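Local coordinates for protein putative phosphosugar isomerase (Silicibacter pomeroyi DSS-3, PDB 3FJ1) that probably binds phosphorylated sugars through its paired SIS domains and may act as a sugar isomerase or aminotransferase, its true function remaining unestablished, at residues G181-P184 with E185-A189. Numbering follows the deposited sequence.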
loop_
_atom_site.group_PDB
_atom_site.type_symbol
_atom_site.label_atom_id
_atom_site.label_comp_id
_atom_site.label_asym_id
_atom_site.label_seq_id
_atom_site.Cartn_x
_atom_site.Cartn_y
_atom_site.Cartn_z
ATOM N N GLY A 181 4.063 -28.423 6.159
ATOM C CA GLY A 181 4.298 -29.798 5.721
ATOM C C GLY A 181 3.087 -30.428 5.065
ATOM O O GLY A 181 3.216 -31.261 4.165
ATOM N N ASN A 182 1.905 -30.075 5.548
ATOM C CA ASN A 182 0.645 -30.580 4.985
ATOM C C ASN A 182 0.040 -29.746 3.856
ATOM O O ASN A 182 -1.024 -30.098 3.340
ATOM C CB ASN A 182 -0.400 -30.714 6.085
ATOM C CG ASN A 182 -0.045 -31.794 7.092
ATOM O OD1 ASN A 182 0.390 -32.884 6.714
ATOM N ND2 ASN A 182 -0.193 -31.478 8.380
ATOM N N LEU A 183 0.697 -28.656 3.452
ATOM C CA LEU A 183 0.132 -27.790 2.429
ATOM C C LEU A 183 -0.203 -28.434 1.092
ATOM O O LEU A 183 -1.207 -28.062 0.517
ATOM C CB LEU A 183 0.982 -26.547 2.173
ATOM C CG LEU A 183 0.668 -25.325 3.031
ATOM C CD1 LEU A 183 1.672 -24.192 2.674
ATOM C CD2 LEU A 183 -0.787 -24.863 2.875
ATOM N N PRO A 184 0.658 -29.318 0.562
ATOM C CA PRO A 184 0.280 -29.963 -0.699
ATOM C C PRO A 184 -1.118 -30.616 -0.633
ATOM O O PRO A 184 -1.899 -30.435 -1.543
ATOM C CB PRO A 184 1.384 -30.981 -0.903
ATOM C CG PRO A 184 2.598 -30.345 -0.223
ATOM C CD PRO A 184 2.027 -29.700 0.995
ATOM N N GLU A 185 -1.428 -31.293 0.470
ATOM C CA GLU A 185 -2.755 -31.908 0.671
ATOM C C GLU A 185 -3.843 -30.841 0.717
ATOM O O GLU A 185 -4.848 -30.935 0.009
ATOM C CB GLU A 185 -2.793 -32.729 1.975
ATOM C CG GLU A 185 -4.092 -33.481 2.235
ATOM C CD GLU A 185 -4.136 -34.238 3.564
ATOM O OE1 GLU A 185 -3.813 -33.673 4.629
ATOM O OE2 GLU A 185 -4.548 -35.415 3.541
ATOM N N THR A 186 -3.643 -29.845 1.584
ATOM C CA THR A 186 -4.582 -28.753 1.775
ATOM C C THR A 186 -4.848 -28.044 0.457
ATOM O O THR A 186 -6.008 -27.752 0.124
ATOM C CB THR A 186 -4.028 -27.746 2.820
ATOM O OG1 THR A 186 -3.789 -28.428 4.059
ATOM C CG2 THR A 186 -5.024 -26.586 3.091
ATOM N N LEU A 187 -3.778 -27.762 -0.299
ATOM C CA LEU A 187 -3.918 -26.975 -1.532
ATOM C C LEU A 187 -4.523 -27.782 -2.654
ATOM O O LEU A 187 -5.233 -27.225 -3.511
ATOM C CB LEU A 187 -2.593 -26.334 -1.957
ATOM C CG LEU A 187 -2.043 -25.332 -0.913
ATOM C CD1 LEU A 187 -0.733 -24.683 -1.410
ATOM C CD2 LEU A 187 -3.064 -24.257 -0.513
ATOM N N ALA A 188 -4.278 -29.087 -2.634
ATOM C CA ALA A 188 -4.910 -29.982 -3.603
ATOM C C ALA A 188 -6.430 -29.869 -3.415
ATOM O O ALA A 188 -7.162 -29.642 -4.375
ATOM C CB ALA A 188 -4.451 -31.404 -3.410
ATOM N N ALA A 189 -6.882 -30.012 -2.162
ATOM C CA ALA A 189 -8.289 -29.883 -1.800
ATOM C C ALA A 189 -8.825 -28.518 -2.216
ATOM O O ALA A 189 -9.853 -28.407 -2.916
ATOM C CB ALA A 189 -8.451 -30.116 -0.305
HETATM O O HOH W 1 -0.421 -34.153 4.283
#
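Three backbone hydrogen bonds tie Asn182, Leu183 and Pro184 to Thr186, Leu187 and Ala188 at the start of helix 183-191, each joining a carbonyl to the amide four residues on. Thr186 N reaches Asn182 O at 3.2 Å in a nearly straight bond (174° at the hydrogen). Leu187 N lies 2.7 Å from Leu183 O, and Ala188 N meets Pro184 O at 2.9 Å. Pro184, whose ring nitrogen carries no hydrogen, occupies the opening turn, where no amide donor is needed.

Apolar packing follows the same spacing. Leu183 CD2 comes to 4.0 Å from Leu187 CG, the two side chains crossing at a slant. Leu187 CG is anti to its carbonyl carbon (chi1 -62°), which sets it beside the backbone N and close to Leu183 O, 3.2 Å away. Both leucines are buried among helices 153-171 and 308-326, and Leu187 also meets Ile16 and Val20 of helix 8-41. Cut back to an alanine, Leu187 would lose its CG and both methyls, which is likely to strip Leu183 CD2 of its partner one turn on and open a gap facing these three helices.

On the exposed side, one water donates to Asn182 OD1 at 2.9 Å and, weakly, to Glu185 OE1 at 3.4 Å; the extended Glu185 chain brings its carboxylate there. The turn is thus amphipathic, with leucines set into the helical packing and Asn182 and Glu185 meeting a shared water outside, the carboxylate's negative charge probably suiting the positive N-terminal end of the helix dipole.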